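Local coordinates for protein glycosyl transferase family 9 (Veillonella parvula, PDB 3TOV) that probably transfers a sugar, perhaps a heptose, from an activated nucleotide donor to an acceptor, as a GT-B glycosyltransferase of family 9, at residues 39-50 / 58-67; 90-100 / 109-119. One frame throughout, in Å; residues are numbered along the deposited sequence.

Contact 1. Residues 39-50 / 58-67; sequences SHITYVIDEKLQ and NIDELIVVDK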
# COMPACT_ATOMS: atom_id res chain seq x y z
N SER A 39 -21.78 9.54 11.43
CA SER A 39 -21.14 8.68 12.41
C SER A 39 -19.79 9.24 12.84
O SER A 39 -19.10 9.89 12.06
CB SER A 39 -20.95 7.28 11.84
OG SER A 39 -22.14 6.83 11.22
N HIS A 40 -19.44 9.02 14.10
CA HIS A 40 -18.09 9.30 14.55
C HIS A 40 -17.22 8.06 14.38
O HIS A 40 -17.51 6.99 14.94
CB HIS A 40 -18.07 9.76 16.00
CG HIS A 40 -16.68 9.96 16.54
ND1 HIS A 40 -15.88 8.90 16.93
CD2 HIS A 40 -15.94 11.08 16.71
CE1 HIS A 40 -14.72 9.37 17.33
NE2 HIS A 40 -14.73 10.69 17.21
N ILE A 41 -16.15 8.20 13.62
CA ILE A 41 -15.36 7.04 13.25
C ILE A 41 -13.96 7.18 13.79
O ILE A 41 -13.35 8.24 13.68
CB ILE A 41 -15.29 6.88 11.73
CG1 ILE A 41 -16.69 6.60 11.16
CG2 ILE A 41 -14.33 5.77 11.38
CD1 ILE A 41 -16.81 6.71 9.65
N THR A 42 -13.44 6.10 14.37
CA THR A 42 -12.07 6.11 14.85
C THR A 42 -11.29 4.86 14.40
O THR A 42 -11.81 3.74 14.44
CB THR A 42 -12.00 6.33 16.39
OG1 THR A 42 -11.19 5.32 16.99
CG2 THR A 42 -13.40 6.31 17.02
N TYR A 43 -10.05 5.09 13.94
CA TYR A 43 -9.17 4.06 13.40
C TYR A 43 -8.04 3.70 14.36
O TYR A 43 -7.55 4.55 15.09
CB TYR A 43 -8.51 4.58 12.13
CG TYR A 43 -7.98 3.51 11.18
CD1 TYR A 43 -8.68 3.19 10.03
CD2 TYR A 43 -6.78 2.85 11.42
CE1 TYR A 43 -8.22 2.25 9.15
CE2 TYR A 43 -6.31 1.89 10.54
CZ TYR A 43 -7.04 1.60 9.40
OH TYR A 43 -6.62 0.66 8.48
N VAL A 44 -7.61 2.45 14.32
CA VAL A 44 -6.55 1.98 15.19
C VAL A 44 -5.47 1.20 14.41
O VAL A 44 -5.66 0.02 14.11
CB VAL A 44 -7.13 1.11 16.29
CG1 VAL A 44 -6.07 0.74 17.31
CG2 VAL A 44 -8.30 1.83 16.96
N ILE A 45 -4.35 1.87 14.10
CA ILE A 45 -3.18 1.23 13.47
C ILE A 45 -2.07 0.97 14.47
O ILE A 45 -2.21 1.23 15.67
CB ILE A 45 -2.46 2.12 12.41
CG1 ILE A 45 -3.02 3.54 12.39
CG2 ILE A 45 -2.34 1.44 11.06
CD1 ILE A 45 -2.53 4.37 13.58
N ASP A 46 -0.95 0.50 13.93
CA ASP A 46 0.27 0.29 14.68
C ASP A 46 1.16 1.53 14.56
O ASP A 46 1.34 2.07 13.48
CB ASP A 46 0.98 -0.97 14.17
CG ASP A 46 2.48 -0.79 14.05
OD1 ASP A 46 3.23 -1.18 14.98
OD2 ASP A 46 2.92 -0.26 13.01
N GLU A 47 1.72 1.96 15.70
CA GLU A 47 2.47 3.21 15.80
C GLU A 47 3.20 3.66 14.53
O GLU A 47 3.10 4.82 14.14
CB GLU A 47 3.43 3.17 17.00
CG GLU A 47 4.91 2.96 16.66
CD GLU A 47 5.48 1.62 17.14
OE1 GLU A 47 5.13 0.56 16.56
OE2 GLU A 47 6.30 1.62 18.09
N LYS A 48 3.93 2.75 13.89
CA LYS A 48 4.79 3.10 12.75
C LYS A 48 4.04 3.65 11.54
O LYS A 48 4.37 4.71 10.99
CB LYS A 48 5.65 1.89 12.33
CG LYS A 48 6.03 1.00 13.51
CD LYS A 48 7.36 0.28 13.31
CE LYS A 48 7.99 -0.12 14.67
NZ LYS A 48 9.34 -0.77 14.52
N LEU A 49 3.00 2.95 11.13
CA LEU A 49 2.30 3.32 9.91
C LEU A 49 1.46 4.57 10.13
O LEU A 49 0.69 4.96 9.25
CB LEU A 49 1.43 2.16 9.42
CG LEU A 49 2.13 0.80 9.33
CD1 LEU A 49 1.18 -0.30 8.91
CD2 LEU A 49 3.30 0.90 8.38
N GLN A 50 1.62 5.20 11.28
CA GLN A 50 0.68 6.24 11.67
C GLN A 50 0.61 7.42 10.70
O GLN A 50 -0.47 7.98 10.50
CB GLN A 50 0.93 6.69 13.12
CG GLN A 50 1.38 8.13 13.30
CD GLN A 50 2.34 8.26 14.45
OE1 GLN A 50 2.58 7.29 15.18
NE2 GLN A 50 2.92 9.45 14.62
N ASN A 58 -11.78 10.80 5.89
CA ASN A 58 -12.84 9.91 6.33
C ASN A 58 -12.86 9.62 7.84
O ASN A 58 -13.88 9.18 8.39
CB ASN A 58 -12.80 8.62 5.51
CG ASN A 58 -13.01 8.88 4.03
OD1 ASN A 58 -14.14 9.04 3.58
ND2 ASN A 58 -11.92 8.92 3.27
N ILE A 59 -11.74 9.88 8.51
CA ILE A 59 -11.63 9.57 9.94
C ILE A 59 -11.74 10.79 10.86
O ILE A 59 -11.45 11.92 10.46
CB ILE A 59 -10.36 8.79 10.21
CG1 ILE A 59 -10.42 7.48 9.44
CG2 ILE A 59 -10.21 8.50 11.69
CD1 ILE A 59 -9.22 6.62 9.66
N ASP A 60 -12.18 10.55 12.09
CA ASP A 60 -12.35 11.60 13.09
C ASP A 60 -11.23 11.50 14.10
O ASP A 60 -10.84 12.50 14.72
CB ASP A 60 -13.67 11.44 13.85
CG ASP A 60 -14.87 11.53 12.96
OD1 ASP A 60 -15.02 12.55 12.25
OD2 ASP A 60 -15.67 10.57 12.96
N GLU A 61 -10.74 10.28 14.29
CA GLU A 61 -9.86 9.99 15.41
C GLU A 61 -9.04 8.76 15.08
O GLU A 61 -9.59 7.71 14.76
CB GLU A 61 -10.68 9.76 16.68
CG GLU A 61 -10.00 10.22 17.96
CD GLU A 61 -10.56 11.55 18.48
OE1 GLU A 61 -9.83 12.56 18.43
OE2 GLU A 61 -11.72 11.57 18.94
N LEU A 62 -7.73 8.92 15.19
CA LEU A 62 -6.76 7.87 14.91
C LEU A 62 -5.91 7.60 16.15
O LEU A 62 -5.31 8.51 16.71
CB LEU A 62 -5.86 8.31 13.75
CG LEU A 62 -4.59 7.53 13.43
CD1 LEU A 62 -4.95 6.12 13.13
CD2 LEU A 62 -3.90 8.16 12.25
N ILE A 63 -5.89 6.34 16.59
CA ILE A 63 -5.15 5.96 17.79
C ILE A 63 -4.21 4.80 17.49
O ILE A 63 -4.63 3.79 16.93
CB ILE A 63 -6.11 5.61 18.98
CG1 ILE A 63 -6.06 4.12 19.31
CG2 ILE A 63 -7.56 6.05 18.71
CD1 ILE A 63 -6.97 3.77 20.45
N VAL A 64 -2.93 4.96 17.85
CA VAL A 64 -1.90 4.00 17.42
C VAL A 64 -1.50 3.04 18.53
O VAL A 64 -1.90 3.23 19.67
CB VAL A 64 -0.66 4.74 16.88
CG1 VAL A 64 -1.06 6.13 16.45
CG2 VAL A 64 0.42 4.80 17.93
N VAL A 65 -0.73 1.99 18.21
CA VAL A 65 -0.21 1.08 19.24
C VAL A 65 1.22 0.63 18.96
O VAL A 65 1.61 0.54 17.80
CB VAL A 65 -1.09 -0.19 19.42
CG1 VAL A 65 -2.52 0.08 19.02
CG2 VAL A 65 -0.52 -1.34 18.61
N ASP A 66 1.99 0.31 20.00
CA ASP A 66 3.32 -0.26 19.83
C ASP A 66 3.34 -1.75 20.08
O ASP A 66 2.32 -2.34 20.45
CB ASP A 66 4.34 0.41 20.75
CG ASP A 66 4.30 1.92 20.66
OD1 ASP A 66 3.18 2.48 20.69
OD2 ASP A 66 5.38 2.54 20.55
N LYS A 67 4.50 -2.38 19.89
CA LYS A 67 4.63 -3.81 20.16
C LYS A 67 6.07 -4.31 20.06
O LYS A 67 6.93 -3.68 19.45
CB LYS A 67 3.72 -4.63 19.24
CG LYS A 67 3.64 -4.13 17.81
CD LYS A 67 4.98 -4.25 17.10
CE LYS A 67 4.93 -3.58 15.74
NZ LYS A 67 6.25 -3.62 15.05
O HOH W 1 -18.33 12.84 12.76
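Tyr43 carries the centre of the backbone ladder between 39-50 and 58-67. Its N donates to Glu61 O (2.8 Å) and its O accepts from Ile63 N (2.9 Å), both donors lying nearly along the C=O axis. That alternation, with strand axes 22° apart, defines a parallel pair. Farther on, the bonds of Ile45 N to Ile63 O and Val65 N to Ile45 O are weak, but the ladder then closes with a straight bond from Glu47 N to Val65 O (175° at H).

Where pairing begins, Asp60 uses both backbone and carboxylate. Its N donates to Ile41 O (3.0 Å), while OD2 receives Ile41 N through its anti lone pair. A salt bridge from Arg33 reaches the same OD2, probably favouring its charged form. Asp60 CB lies over one face of His40, 3.9 Å from the ring centroid in a CH-pi contact, and Glu61 OE2 approaches the ring's edge in its plane.

Apolar packing divides between the two sheet faces. The first torsion of Tyr43 (chi1 -159°) carries its ring out beside the carbonyl carbon, so that Ile59 CD1 meets both CB and, obliquely, the CD1 side of the ring. Leu62 CD1 lies 4.0 Å from Tyr43 CB, and Tyr43 OH is hydrogen-bonded to Thr25 OG1. On the face of Thr42, where Val80 of helix 70-87 packs on Ile63, Val44 CG1 lies alongside Ile63 CG1 at 3.9 Å.

Charge pairing is looser: Asp46 OD1 and Lys67 NZ form a long salt bridge of 3.9 Å, and Lys67 is poorly ordered.

Strand 40-46 also bonds to strand 10-14, which leaves 61-65 outermost in the sheet. The strand order 3-2-1-4-5-6 is that of a Rossmann-like domain, as in the N-terminal half of the GT-B fold.

Contact 2. Residues 90-100 / 109-119; sequences TDIVINLHPNE and IHAPITTGMSH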
# COMPACT_ATOMS: atom_id res chain seq x y z
N THR A 90 -18.71 3.69 22.43
CA THR A 90 -18.62 3.06 21.11
C THR A 90 -19.81 2.14 20.80
O THR A 90 -20.09 1.20 21.54
CB THR A 90 -17.31 2.26 21.02
OG1 THR A 90 -16.19 3.15 21.13
CG2 THR A 90 -17.26 1.50 19.71
N ASP A 91 -20.49 2.41 19.69
CA ASP A 91 -21.71 1.68 19.33
C ASP A 91 -21.39 0.37 18.61
O ASP A 91 -21.89 -0.70 18.99
CB ASP A 91 -22.59 2.55 18.43
CG ASP A 91 -23.00 3.85 19.10
OD1 ASP A 91 -23.37 3.81 20.29
OD2 ASP A 91 -22.93 4.92 18.44
N ILE A 92 -20.57 0.48 17.57
CA ILE A 92 -20.16 -0.64 16.74
C ILE A 92 -18.65 -0.75 16.66
O ILE A 92 -17.95 0.23 16.38
CB ILE A 92 -20.62 -0.42 15.29
CG1 ILE A 92 -22.14 -0.33 15.21
CG2 ILE A 92 -20.09 -1.53 14.38
CD1 ILE A 92 -22.61 0.57 14.10
N VAL A 93 -18.13 -1.96 16.88
CA VAL A 93 -16.74 -2.25 16.55
C VAL A 93 -16.62 -3.23 15.36
O VAL A 93 -17.26 -4.28 15.33
CB VAL A 93 -15.97 -2.80 17.76
CG1 VAL A 93 -14.85 -3.73 17.30
CG2 VAL A 93 -15.42 -1.64 18.58
N ILE A 94 -15.80 -2.86 14.39
CA ILE A 94 -15.56 -3.66 13.20
C ILE A 94 -14.11 -4.15 13.19
O ILE A 94 -13.20 -3.34 13.11
CB ILE A 94 -15.79 -2.82 11.94
CG1 ILE A 94 -17.14 -2.13 12.01
CG2 ILE A 94 -15.65 -3.67 10.69
CD1 ILE A 94 -17.60 -1.54 10.71
N ASN A 95 -13.89 -5.46 13.28
CA ASN A 95 -12.53 -5.98 13.23
C ASN A 95 -12.17 -6.50 11.84
O ASN A 95 -12.85 -7.38 11.32
CB ASN A 95 -12.30 -7.07 14.29
CG ASN A 95 -10.88 -7.61 14.28
OD1 ASN A 95 -9.96 -6.95 13.81
ND2 ASN A 95 -10.70 -8.82 14.79
N LEU A 96 -11.11 -5.94 11.25
CA LEU A 96 -10.66 -6.30 9.90
C LEU A 96 -9.46 -7.19 9.94
O LEU A 96 -9.03 -7.70 8.93
CB LEU A 96 -10.33 -5.06 9.08
CG LEU A 96 -11.56 -4.23 8.68
CD1 LEU A 96 -11.24 -3.10 7.70
CD2 LEU A 96 -12.62 -5.16 8.11
N HIS A 97 -8.91 -7.36 11.14
CA HIS A 97 -7.69 -8.12 11.32
C HIS A 97 -7.96 -9.30 12.25
O HIS A 97 -8.04 -9.15 13.48
CB HIS A 97 -6.60 -7.21 11.87
CG HIS A 97 -5.24 -7.84 11.87
ND1 HIS A 97 -4.14 -7.23 12.43
CD2 HIS A 97 -4.81 -9.02 11.39
CE1 HIS A 97 -3.09 -8.01 12.29
NE2 HIS A 97 -3.47 -9.11 11.66
N PRO A 98 -8.16 -10.47 11.64
CA PRO A 98 -8.59 -11.72 12.29
C PRO A 98 -7.52 -12.54 13.00
O PRO A 98 -7.76 -13.73 13.23
CB PRO A 98 -9.18 -12.53 11.14
CG PRO A 98 -8.59 -11.94 9.91
CD PRO A 98 -8.38 -10.50 10.19
N ASN A 99 -6.38 -11.96 13.37
CA ASN A 99 -5.46 -12.66 14.26
C ASN A 99 -5.92 -12.48 15.70
O ASN A 99 -6.67 -11.56 16.00
CB ASN A 99 -4.05 -12.13 14.12
CG ASN A 99 -3.91 -10.72 14.64
OD1 ASN A 99 -4.86 -9.93 14.56
ND2 ASN A 99 -2.75 -10.40 15.20
N GLU A 100 -5.48 -13.35 16.60
CA GLU A 100 -5.90 -13.30 18.00
C GLU A 100 -5.63 -11.97 18.71
O GLU A 100 -6.48 -11.46 19.45
CB GLU A 100 -5.26 -14.42 18.78
CG GLU A 100 -3.87 -14.72 18.33
CD GLU A 100 -3.82 -15.90 17.41
OE1 GLU A 100 -3.67 -15.70 16.18
OE2 GLU A 100 -3.93 -17.04 17.91
N ILE A 109 -12.54 -3.95 23.80
CA ILE A 109 -13.30 -2.71 23.72
C ILE A 109 -14.73 -2.91 24.26
O ILE A 109 -15.30 -2.03 24.92
CB ILE A 109 -13.31 -2.20 22.27
CG1 ILE A 109 -11.88 -1.87 21.85
CG2 ILE A 109 -14.22 -0.99 22.14
CD1 ILE A 109 -11.65 -1.86 20.35
N HIS A 110 -15.31 -4.07 23.98
CA HIS A 110 -16.60 -4.45 24.55
C HIS A 110 -17.75 -3.57 24.13
O HIS A 110 -18.51 -3.11 24.97
CB HIS A 110 -16.52 -4.48 26.07
CG HIS A 110 -16.39 -5.85 26.64
ND1 HIS A 110 -15.17 -6.45 26.87
CD2 HIS A 110 -17.33 -6.76 26.99
CE1 HIS A 110 -15.37 -7.67 27.35
NE2 HIS A 110 -16.67 -7.88 27.43
N ALA A 111 -17.89 -3.35 22.83
CA ALA A 111 -19.00 -2.54 22.34
C ALA A 111 -20.26 -3.37 22.21
O ALA A 111 -20.20 -4.58 21.95
CB ALA A 111 -18.64 -1.86 21.02
N PRO A 112 -21.42 -2.72 22.37
CA PRO A 112 -22.74 -3.32 22.24
C PRO A 112 -22.77 -4.31 21.09
O PRO A 112 -23.42 -5.36 21.16
CB PRO A 112 -23.62 -2.12 21.88
CG PRO A 112 -22.98 -1.00 22.58
CD PRO A 112 -21.50 -1.26 22.55
N ILE A 113 -22.05 -3.98 20.03
CA ILE A 113 -22.01 -4.87 18.89
C ILE A 113 -20.65 -4.88 18.21
O ILE A 113 -20.15 -3.84 17.78
CB ILE A 113 -23.15 -4.57 17.91
CG1 ILE A 113 -22.70 -4.74 16.47
CG2 ILE A 113 -23.65 -3.14 18.09
CD1 ILE A 113 -23.59 -4.01 15.56
N THR A 114 -20.05 -6.07 18.15
CA THR A 114 -18.81 -6.30 17.43
C THR A 114 -19.10 -7.07 16.15
O THR A 114 -19.89 -8.02 16.14
CB THR A 114 -17.79 -7.11 18.26
OG1 THR A 114 -17.57 -6.48 19.53
CG2 THR A 114 -16.47 -7.21 17.52
N THR A 115 -18.45 -6.64 15.08
CA THR A 115 -18.57 -7.32 13.81
C THR A 115 -17.23 -7.31 13.04
O THR A 115 -16.16 -7.07 13.61
CB THR A 115 -19.81 -6.81 12.99
OG1 THR A 115 -20.08 -7.70 11.91
CG2 THR A 115 -19.61 -5.41 12.47
N GLY A 116 -17.28 -7.60 11.74
CA GLY A 116 -16.06 -7.84 11.00
C GLY A 116 -15.66 -9.29 11.17
O GLY A 116 -16.48 -10.16 11.45
N MSE A 117 -14.39 -9.57 11.01
CA MSE A 117 -13.93 -10.94 11.09
C MSE A 117 -12.89 -11.02 12.18
O MSE A 117 -12.00 -10.18 12.25
CB MSE A 117 -13.32 -11.37 9.76
CG MSE A 117 -13.09 -12.86 9.70
SE MSE A 117 -11.89 -13.43 8.31
CE MSE A 117 -11.81 -15.31 8.82
N SER A 118 -13.01 -12.03 13.04
CA SER A 118 -12.06 -12.21 14.12
C SER A 118 -11.64 -13.67 14.24
O SER A 118 -12.28 -14.56 13.68
CB SER A 118 -12.63 -11.70 15.45
OG SER A 118 -12.72 -10.29 15.45
N HIS A 119 -10.55 -13.90 14.97
CA HIS A 119 -10.07 -15.24 15.25
C HIS A 119 -11.21 -16.06 15.88
O HIS A 119 -12.04 -15.53 16.63
CB HIS A 119 -8.86 -15.16 16.17
CG HIS A 119 -8.04 -16.41 16.22
ND1 HIS A 119 -8.17 -17.35 17.22
CD2 HIS A 119 -7.06 -16.86 15.41
CE1 HIS A 119 -7.32 -18.33 17.02
NE2 HIS A 119 -6.63 -18.06 15.92
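Val93 and Asn95 pair with strand 113-116 in parallel register, the strand axes 26° apart, through bonds from Val93 N to Ile113 O (2.9 Å), Thr115 N to Val93 O, Asn95 N to Thr115 O and Met117 N to Asn95 O. Gly116, at positive phi, brings its CA to 3.3 Å from Asn95 O, an approach that depends on its lacking a CB, whose place Asn95 O and the preceding carbonyl would contest.

Val93 serves two neighbours with its two methyls. Because CG1 is anti to the backbone N (chi1 151°), it lies beside Thr114 CG2, while CG2 crosses obliquely to Ile109 CG2 at 3.8 Å and also touches Ala111 CB. Helix 70-87 packs on this side through Ala81 and Ile84, which touch Ile109. On the other face, Ile92 CG1 runs alongside Ile113 CD1 (4.0 Å), and Ile94 CG1 alongside Thr115 CG2; Thr115 OG1 is hydrogen-bonded to Lys128 O.

Past the strand ends, Pro98 CG rests obliquely on the selenium of Met117, a selenomethionine. The His119 ring has Pro98 O at its edge in plane. Asn99 OD1 caps Thr102 N at the start of helix 100-109, and Ser103 OG bonds to both Asn99 O and His119 N.

Along the beta-alpha-beta crossover, hydrocarbon contacts and mostly straight backbone bonds (174° for Asn95 N to Thr115 O) join the strands, whereas polar groups gather where the helix begins. Glu100 OE2 lies 3.4 Å above the His119 ring plane, consistent with an electrostatic influence if the ring is charged, and not with an in-plane hydrogen bond.

Both contacts pair neighbouring strands of one parallel sheet, in its two halves: strand 10-14 separates 40-46 from 92-95 and bonds to each. They do not touch, although helix 70-87 packs on both. Both are partly buried; contact 2 has more buried residues yet lies farther from the chain's centre (about 23 Å between centres, against 16 Å). Contact 1 includes edge strand 61-65, which fits its exposed charged residues and long salt bridge; its weak bonds lie in the far half of the ladder. Contact 2, flanked by 128-129, has four main N-to-O bonds within 3.0 Å. Helix 100-109 links its segments, whereas seven residues without alpha-helix or strand link those of contact 1.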